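Long-range contact in teichoic acid biosynthesis protein F (Staphylococcus epidermidis, PDB 3L7I), which is a teichoic acid biosynthesis protein with a region of the two-domain GT-B type: residues I372-Y383 with S707-I718. Numbering follows the deposited sequence.
Sequences IYEYMQKYYPNY and SQYIGDLIHKDI
In the N-terminal Rossmann-like domain of the GT-B fold, the helix 367-379 and the C-terminal helix 706-721 lie against the same parallel sheet, and three tyrosines of 372-383, Tyr375, Tyr380 and Tyr383, reach across to the second helix. The axes of 372-379 and 707-718 approach to 8.5 Å and cross at -59°. Tyr375, with CG anti to its own N (chi1 168°), drops as a knob among Ser707, Gln708, Gly711 and Asp712. Gln708 CA sits over the centre of the Tyr375 ring, a CH-pi contact, and Tyr375 OH gives a 2.7 Å hydrogen bond to Asp712 OD1 on the syn side. Tyr380 OH hydrogen-bonds Asp712 OD1 at 3.0 Å, from the opposite face of the carboxylate plane, so two hydroxyls grip one oxygen and probably stabilise its negative charge. The Tyr380 ring makes an offset stack on the His715 imidazole, planes 14° apart. At the last position of the type I turn that begins at Tyr380, Tyr383 OH hydrogen-bonds His715 ND1 at 3.2 Å, while Ile718 CD1 lies over one face of the Tyr383 ring. Deeper in, Ile372 CD1 meets Ile710 CG2 at 3.5 Å, and Met376 packs CG on Gly711 CA and CE on Ile714 CG2; strand 354-358 receives Ile372, Met376 and Ile714. The chain's last helix, returning from the C-terminal domain to pack on the N-terminal one, is the C-terminal helix that crosses back in this way, typical of GT-B folds.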
ATOM      1  N   ILE A 372     -13.939 -40.909 -22.078  1.00 60.38           N
ATOM      2  CA  ILE A 372     -12.494 -40.972 -21.958  1.00 60.91           C
ATOM      3  C   ILE A 372     -12.196 -41.498 -20.560  1.00 61.97           C
ATOM      4  O   ILE A 372     -11.379 -42.405 -20.391  1.00 63.36           O
ATOM      5  CB  ILE A 372     -11.811 -39.594 -22.229  1.00 59.69           C
ATOM      6  CG1 ILE A 372     -11.981 -39.201 -23.703  1.00 59.02           C
ATOM      7  CG2 ILE A 372     -10.326 -39.620 -21.862  1.00 60.37           C
ATOM      8  CD1 ILE A 372     -11.503 -37.779 -24.033  1.00 57.90           C
ATOM      9  N   TYR A 373     -12.917 -40.963 -19.575  1.00 61.49           N
ATOM     10  CA  TYR A 373     -12.745 -41.347 -18.170  1.00 62.54           C
ATOM     11  C   TYR A 373     -13.131 -42.793 -17.883  1.00 64.24           C
ATOM     12  O   TYR A 373     -12.381 -43.521 -17.228  1.00 65.70           O
ATOM     13  CB  TYR A 373     -13.531 -40.424 -17.242  1.00 61.75           C
ATOM     14  CG  TYR A 373     -13.614 -40.905 -15.812  1.00 63.01           C
ATOM     15  CD1 TYR A 373     -12.491 -40.919 -14.998  1.00 63.77           C
ATOM     16  CD2 TYR A 373     -14.821 -41.336 -15.273  1.00 63.59           C
ATOM     17  CE1 TYR A 373     -12.560 -41.351 -13.680  1.00 65.09           C
ATOM     18  CE2 TYR A 373     -14.908 -41.769 -13.956  1.00 64.93           C
ATOM     19  CZ  TYR A 373     -13.772 -41.770 -13.163  1.00 65.68           C
ATOM     20  OH  TYR A 373     -13.852 -42.192 -11.858  1.00 67.17           O
ATOM     21  N   GLU A 374     -14.289 -43.224 -18.367  1.00 64.21           N
ATOM     22  CA  GLU A 374     -14.698 -44.599 -18.105  1.00 65.96           C
ATOM     23  C   GLU A 374     -13.728 -45.617 -18.732  1.00 67.25           C
ATOM     24  O   GLU A 374     -13.533 -46.726 -18.203  1.00 69.12           O
ATOM     25  CB  GLU A 374     -16.154 -44.825 -18.523  1.00 65.73           C
ATOM     26  CG  GLU A 374     -17.101 -43.880 -17.786  1.00 64.82           C
ATOM     27  CD  GLU A 374     -18.570 -44.268 -17.877  1.00 65.14           C
ATOM     28  OE1 GLU A 374     -18.900 -45.100 -18.753  1.00 65.66           O
ATOM     29  OE2 GLU A 374     -19.385 -43.731 -17.075  1.00 64.97           O
ATOM     30  N   TYR A 375     -13.104 -45.239 -19.844  1.00 66.44           N
ATOM     31  CA  TYR A 375     -12.159 -46.134 -20.479  1.00 67.75           C
ATOM     32  C   TYR A 375     -10.920 -46.204 -19.630  1.00 68.75           C
ATOM     33  O   TYR A 375     -10.375 -47.273 -19.413  1.00 70.67           O
ATOM     34  CB  TYR A 375     -11.783 -45.662 -21.877  1.00 66.78           C
ATOM     35  CG  TYR A 375     -10.589 -46.407 -22.437  1.00 68.21           C
ATOM     36  CD1 TYR A 375     -10.756 -47.564 -23.200  1.00 69.55           C
ATOM     37  CD2 TYR A 375      -9.297 -45.965 -22.183  1.00 68.39           C
ATOM     38  CE1 TYR A 375      -9.666 -48.252 -23.705  1.00 71.06           C
ATOM     39  CE2 TYR A 375      -8.206 -46.637 -22.680  1.00 69.88           C
ATOM     40  CZ  TYR A 375      -8.393 -47.779 -23.438  1.00 71.24           C
ATOM     41  OH  TYR A 375      -7.289 -48.433 -23.923  1.00 73.86           O
ATOM     42  N   MET A 376     -10.462 -45.062 -19.145  1.00 67.60           N
ATOM     43  CA  MET A 376      -9.247 -45.057 -18.337  1.00 68.56           C
ATOM     44  C   MET A 376      -9.423 -45.747 -16.981  1.00 70.12           C
ATOM     45  O   MET A 376      -8.508 -46.386 -16.490  1.00 71.84           O
ATOM     46  CB  MET A 376      -8.702 -43.640 -18.180  1.00 67.00           C
ATOM     47  CG  MET A 376      -8.118 -43.129 -19.463  1.00 66.15           C
ATOM     48  SD  MET A 376      -7.258 -41.586 -19.243  1.00 64.81           S
ATOM     49  CE  MET A 376      -5.705 -42.107 -18.500  1.00 66.70           C
ATOM     50  N   GLN A 377     -10.599 -45.617 -16.384  1.00 69.70           N
ATOM     51  CA  GLN A 377     -10.917 -46.351 -15.175  1.00 71.37           C
ATOM     52  C   GLN A 377     -10.675 -47.864 -15.338  1.00 73.69           C
ATOM     53  O   GLN A 377     -10.112 -48.519 -14.455  1.00 75.63           O
ATOM     54  CB  GLN A 377     -12.371 -46.100 -14.796  1.00 70.69           C
ATOM     55  CG  GLN A 377     -12.570 -44.812 -14.049  1.00 69.31           C
ATOM     56  CD  GLN A 377     -11.885 -44.832 -12.704  1.00 70.54           C
ATOM     57  OE1 GLN A 377     -12.330 -45.527 -11.783  1.00 72.14           O
ATOM     58  NE2 GLN A 377     -10.800 -44.065 -12.573  1.00 69.95           N
ATOM     59  N   LYS A 378     -11.104 -48.420 -16.464  1.00 75.71           N
ATOM     60  CA  LYS A 378     -10.955 -49.848 -16.703  1.00 78.60           C
ATOM     61  C   LYS A 378      -9.481 -50.267 -16.863  1.00 81.83           C
ATOM     62  O   LYS A 378      -9.051 -51.264 -16.282  1.00 85.04           O
ATOM     63  CB  LYS A 378     -11.774 -50.253 -17.930  1.00 77.70           C
ATOM     64  CG  LYS A 378     -11.878 -51.749 -18.191  1.00 80.59           C
ATOM     65  CD  LYS A 378     -12.826 -52.022 -19.363  1.00 79.40           C
ATOM     66  CE  LYS A 378     -12.828 -53.491 -19.793  1.00 82.37           C
ATOM     67  NZ  LYS A 378     -13.767 -53.723 -20.928  1.00 81.19           N
ATOM     68  N   TYR A 379      -8.705 -49.496 -17.625  1.00 76.02           N
ATOM     69  CA  TYR A 379      -7.358 -49.912 -18.027  1.00 77.40           C
ATOM     70  C   TYR A 379      -6.212 -49.225 -17.297  1.00 77.45           C
ATOM     71  O   TYR A 379      -5.061 -49.644 -17.422  1.00 81.14           O
ATOM     72  CB  TYR A 379      -7.183 -49.721 -19.534  1.00 76.47           C
ATOM     73  CG  TYR A 379      -8.092 -50.608 -20.333  1.00 76.97           C
ATOM     74  CD1 TYR A 379      -7.612 -51.764 -20.929  1.00 80.06           C
ATOM     75  CD2 TYR A 379      -9.438 -50.303 -20.475  1.00 75.51           C
ATOM     76  CE1 TYR A 379      -8.441 -52.585 -21.651  1.00 80.25           C
ATOM     77  CE2 TYR A 379     -10.279 -51.127 -21.195  1.00 76.07           C
ATOM     78  CZ  TYR A 379      -9.774 -52.272 -21.776  1.00 78.12           C
ATOM     79  OH  TYR A 379     -10.605 -53.096 -22.492  1.00 78.76           O
ATOM     80  N   TYR A 380      -6.518 -48.167 -16.552  1.00 75.88           N
ATOM     81  CA  TYR A 380      -5.492 -47.409 -15.840  1.00 75.79           C
ATOM     82  C   TYR A 380      -6.006 -46.905 -14.496  1.00 75.43           C
ATOM     83  O   TYR A 380      -5.995 -45.696 -14.238  1.00 73.70           O
ATOM     84  CB  TYR A 380      -4.998 -46.234 -16.686  1.00 73.83           C
ATOM     85  CG  TYR A 380      -4.502 -46.637 -18.044  1.00 74.19           C
ATOM     86  CD1 TYR A 380      -3.383 -47.439 -18.181  1.00 76.34           C
ATOM     87  CD2 TYR A 380      -5.161 -46.224 -19.192  1.00 72.55           C
ATOM     88  CE1 TYR A 380      -2.928 -47.817 -19.420  1.00 76.85           C
ATOM     89  CE2 TYR A 380      -4.718 -46.592 -20.438  1.00 73.02           C
ATOM     90  CZ  TYR A 380      -3.600 -47.388 -20.545  1.00 75.16           C
ATOM     91  OH  TYR A 380      -3.155 -47.756 -21.790  1.00 75.79           O
ATOM     92  N   PRO A 381      -6.410 -47.840 -13.620  1.00 78.19           N
ATOM     93  CA  PRO A 381      -7.126 -47.555 -12.374  1.00 77.27           C
ATOM     94  C   PRO A 381      -6.298 -46.749 -11.395  1.00 77.47           C
ATOM     95  O   PRO A 381      -6.875 -46.136 -10.498  1.00 76.62           O
ATOM     96  CB  PRO A 381      -7.358 -48.948 -11.775  1.00 79.97           C
ATOM     97  CG  PRO A 381      -7.033 -49.908 -12.853  1.00 81.76           C
ATOM     98  CD  PRO A 381      -6.005 -49.249 -13.687  1.00 82.07           C
ATOM     99  N   ASN A 382      -4.978 -46.744 -11.559  1.00 77.98           N
ATOM    100  CA  ASN A 382      -4.118 -46.238 -10.500  1.00 78.61           C
ATOM    101  C   ASN A 382      -3.622 -44.800 -10.686  1.00 76.50           C
ATOM    102  O   ASN A 382      -2.635 -44.391 -10.082  1.00 77.08           O
ATOM    103  CB  ASN A 382      -2.961 -47.211 -10.222  1.00 81.39           C
ATOM    104  CG  ASN A 382      -3.449 -48.646  -9.948  1.00 83.78           C
ATOM    105  OD1 ASN A 382      -4.512 -48.856  -9.348  1.00 83.88           O
ATOM    106  ND2 ASN A 382      -2.673 -49.635 -10.401  1.00 85.86           N
ATOM    107  N   TYR A 383      -4.320 -44.016 -11.497  1.00 74.17           N
ATOM    108  CA  TYR A 383      -4.006 -42.595 -11.596  1.00 72.23           C
ATOM    109  C   TYR A 383      -4.937 -41.781 -10.691  1.00 71.13           C
ATOM    110  O   TYR A 383      -6.010 -42.265 -10.309  1.00 71.45           O
ATOM    111  CB  TYR A 383      -4.151 -42.111 -13.033  1.00 70.49           C
ATOM    112  CG  TYR A 383      -3.087 -42.581 -13.988  1.00 71.35           C
ATOM    113  CD1 TYR A 383      -3.422 -42.952 -15.273  1.00 70.91           C
ATOM    114  CD2 TYR A 383      -1.752 -42.637 -13.618  1.00 72.71           C
ATOM    115  CE1 TYR A 383      -2.468 -43.365 -16.175  1.00 71.81           C
ATOM    116  CE2 TYR A 383      -0.780 -43.053 -14.516  1.00 73.65           C
ATOM    117  CZ  TYR A 383      -1.152 -43.419 -15.799  1.00 73.21           C
ATOM    118  OH  TYR A 383      -0.227 -43.844 -16.728  1.00 75.85           O
ATOM    119  N   SER A 707     -12.368 -43.196 -27.263  1.00 64.96           N
ATOM    120  CA  SER A 707     -11.957 -43.100 -25.871  1.00 63.30           C
ATOM    121  C   SER A 707     -10.656 -43.867 -25.651  1.00 65.09           C
ATOM    122  O   SER A 707      -9.799 -43.452 -24.865  1.00 64.37           O
ATOM    123  CB  SER A 707     -13.047 -43.624 -24.953  1.00 61.77           C
ATOM    124  OG  SER A 707     -14.315 -43.234 -25.454  1.00 60.94           O
ATOM    125  N   GLN A 708     -10.508 -44.982 -26.355  1.00 67.56           N
ATOM    126  CA  GLN A 708      -9.266 -45.726 -26.331  1.00 69.72           C
ATOM    127  C   GLN A 708      -8.092 -44.878 -26.818  1.00 70.54           C
ATOM    128  O   GLN A 708      -7.072 -44.779 -26.139  1.00 70.56           O
ATOM    129  CB  GLN A 708      -9.401 -46.955 -27.198  1.00 72.43           C
ATOM    130  CG  GLN A 708      -8.114 -47.675 -27.421  1.00 75.14           C
ATOM    131  CD  GLN A 708      -8.360 -49.080 -27.907  1.00 77.60           C
ATOM    132  OE1 GLN A 708      -7.469 -49.733 -28.457  1.00 80.42           O
ATOM    133  NE2 GLN A 708      -9.587 -49.560 -27.710  1.00 76.66           N
ATOM    134  N   TYR A 709      -8.237 -44.259 -27.987  1.00 71.30           N
ATOM    135  CA  TYR A 709      -7.198 -43.372 -28.507  1.00 72.10           C
ATOM    136  C   TYR A 709      -6.778 -42.287 -27.501  1.00 69.75           C
ATOM    137  O   TYR A 709      -5.582 -42.147 -27.211  1.00 70.50           O
ATOM    138  CB  TYR A 709      -7.587 -42.730 -29.844  1.00 72.97           C
ATOM    139  CG  TYR A 709      -6.384 -42.181 -30.575  1.00 74.83           C
ATOM    140  CD1 TYR A 709      -5.652 -42.976 -31.450  1.00 78.08           C
ATOM    141  CD2 TYR A 709      -5.961 -40.875 -30.369  1.00 73.47           C
ATOM    142  CE1 TYR A 709      -4.547 -42.479 -32.112  1.00 79.93           C
ATOM    143  CE2 TYR A 709      -4.847 -40.368 -31.029  1.00 75.27           C
ATOM    144  CZ  TYR A 709      -4.139 -41.171 -31.899  1.00 78.50           C
ATOM    145  OH  TYR A 709      -3.022 -40.660 -32.544  1.00 80.43           O
ATOM    146  N   ILE A 710      -7.737 -41.525 -26.966  1.00 67.07           N
ATOM    147  CA  ILE A 710      -7.389 -40.539 -25.950  1.00 64.91           C
ATOM    148  C   ILE A 710      -6.795 -41.181 -24.689  1.00 64.53           C
ATOM    149  O   ILE A 710      -5.707 -40.807 -24.259  1.00 64.71           O
ATOM    150  CB  ILE A 710      -8.553 -39.604 -25.585  1.00 62.25           C
ATOM    151  CG1 ILE A 710      -8.993 -38.832 -26.821  1.00 62.75           C
ATOM    152  CG2 ILE A 710      -8.110 -38.620 -24.511  1.00 60.25           C
ATOM    153  CD1 ILE A 710      -7.857 -38.039 -27.445  1.00 63.97           C
ATOM    154  N   GLY A 711      -7.490 -42.147 -24.098  1.00 64.14           N
ATOM    155  CA  GLY A 711      -6.979 -42.789 -22.903  1.00 63.93           C
ATOM    156  C   GLY A 711      -5.553 -43.322 -23.054  1.00 66.31           C
ATOM    157  O   GLY A 711      -4.736 -43.206 -22.138  1.00 65.96           O
ATOM    158  N   ASP A 712      -5.247 -43.925 -24.200  1.00 68.89           N
ATOM    159  CA  ASP A 712      -3.907 -44.466 -24.420  1.00 71.47           C
ATOM    160  C   ASP A 712      -2.929 -43.328 -24.682  1.00 71.54           C
ATOM    161  O   ASP A 712      -1.743 -43.431 -24.353  1.00 72.73           O
ATOM    162  CB  ASP A 712      -3.877 -45.466 -25.589  1.00 74.45           C
ATOM    163  CG  ASP A 712      -4.602 -46.782 -25.275  1.00 74.95           C
ATOM    164  OD1 ASP A 712      -4.977 -47.004 -24.098  1.00 73.23           O
ATOM    165  OD2 ASP A 712      -4.801 -47.593 -26.217  1.00 77.18           O
ATOM    166  N   LEU A 713      -3.414 -42.238 -25.282  1.00 70.41           N
ATOM    167  CA  LEU A 713      -2.534 -41.098 -25.557  1.00 70.49           C
ATOM    168  C   LEU A 713      -2.049 -40.524 -24.243  1.00 68.61           C
ATOM    169  O   LEU A 713      -0.870 -40.215 -24.102  1.00 69.54           O
ATOM    170  CB  LEU A 713      -3.227 -40.005 -26.370  1.00 69.54           C
ATOM    171  CG  LEU A 713      -2.341 -38.786 -26.619  1.00 69.63           C
ATOM    172  CD1 LEU A 713      -1.328 -39.095 -27.682  1.00 72.82           C
ATOM    173  CD2 LEU A 713      -3.170 -37.613 -27.032  1.00 68.02           C
ATOM    174  N   ILE A 714      -2.979 -40.390 -23.293  1.00 66.08           N
ATOM    175  CA  ILE A 714      -2.664 -39.860 -21.964  1.00 64.18           C
ATOM    176  C   ILE A 714      -1.711 -40.800 -21.252  1.00 65.55           C
ATOM    177  O   ILE A 714      -0.714 -40.365 -20.669  1.00 65.58           O
ATOM    178  CB  ILE A 714      -3.929 -39.606 -21.088  1.00 61.40           C
ATOM    179  CG1 ILE A 714      -4.768 -38.490 -21.699  1.00 60.01           C
ATOM    180  CG2 ILE A 714      -3.538 -39.195 -19.687  1.00 59.80           C
ATOM    181  CD1 ILE A 714      -6.057 -38.277 -20.994  1.00 57.63           C
ATOM    182  N   HIS A 715      -2.006 -42.093 -21.320  1.00 66.83           N
ATOM    183  CA  HIS A 715      -1.140 -43.083 -20.700  1.00 68.43           C
ATOM    184  C   HIS A 715       0.288 -43.010 -21.238  1.00 70.84           C
ATOM    185  O   HIS A 715       1.234 -43.121 -20.474  1.00 71.35           O
ATOM    186  CB  HIS A 715      -1.712 -44.494 -20.864  1.00 69.76           C
ATOM    187  CG  HIS A 715      -0.780 -45.576 -20.414  1.00 71.94           C
ATOM    188  ND1 HIS A 715      -0.608 -45.904 -19.085  1.00 71.68           N
ATOM    189  CD2 HIS A 715       0.037 -46.398 -21.114  1.00 75.05           C
ATOM    190  CE1 HIS A 715       0.270 -46.886 -18.989  1.00 75.24           C
ATOM    191  NE2 HIS A 715       0.679 -47.203 -20.205  1.00 76.61           N
ATOM    192  N   LYS A 716       0.439 -42.809 -22.544  1.00 86.14           N
ATOM    193  CA  LYS A 716       1.765 -42.758 -23.150  1.00 88.82           C
ATOM    194  C   LYS A 716       2.482 -41.466 -22.779  1.00 88.54           C
ATOM    195  O   LYS A 716       3.705 -41.424 -22.737  1.00 91.22           O
ATOM    196  CB  LYS A 716       1.683 -42.900 -24.675  1.00 89.62           C
ATOM    197  CG  LYS A 716       3.039 -42.870 -25.400  1.00 92.63           C
ATOM    198  CD  LYS A 716       2.868 -42.645 -26.907  1.00 93.11           C
ATOM    199  CE  LYS A 716       3.947 -43.354 -27.725  1.00 96.89           C
ATOM    200  NZ  LYS A 716       5.251 -42.637 -27.723  1.00 98.34           N
ATOM    201  N   ASP A 717       1.721 -40.410 -22.514  1.00105.17           N
ATOM    202  CA  ASP A 717       2.309 -39.130 -22.133  1.00105.01           C
ATOM    203  C   ASP A 717       2.889 -39.195 -20.719  1.00105.97           C
ATOM    204  O   ASP A 717       3.942 -38.613 -20.453  1.00107.78           O
ATOM    205  CB  ASP A 717       1.287 -37.981 -22.247  1.00101.98           C
ATOM    206  CG  ASP A 717       1.244 -37.357 -23.646  1.00102.11           C
ATOM    207  OD1 ASP A 717       2.262 -37.422 -24.376  1.00104.58           O
ATOM    208  OD2 ASP A 717       0.194 -36.790 -24.016  1.00100.00           O
ATOM    209  N   ILE A 718       2.216 -39.904 -19.813  1.00 73.67           N
ATOM    210  CA  ILE A 718       2.666 -39.916 -18.417  1.00 74.74           C
ATOM    211  C   ILE A 718       3.746 -40.939 -18.099  1.00 78.36           C
ATOM    212  O   ILE A 718       4.454 -40.802 -17.106  1.00 80.15           O
ATOM    213  CB  ILE A 718       1.515 -39.936 -17.369  1.00 72.49           C
ATOM    214  CG1 ILE A 718       0.315 -40.716 -17.829  1.00 71.01           C
ATOM    215  CG2 ILE A 718       0.960 -38.560 -17.204  1.00 68.13           C
ATOM    216  CD1 ILE A 718      -0.973 -40.079 -17.298  1.00 66.31           C
TER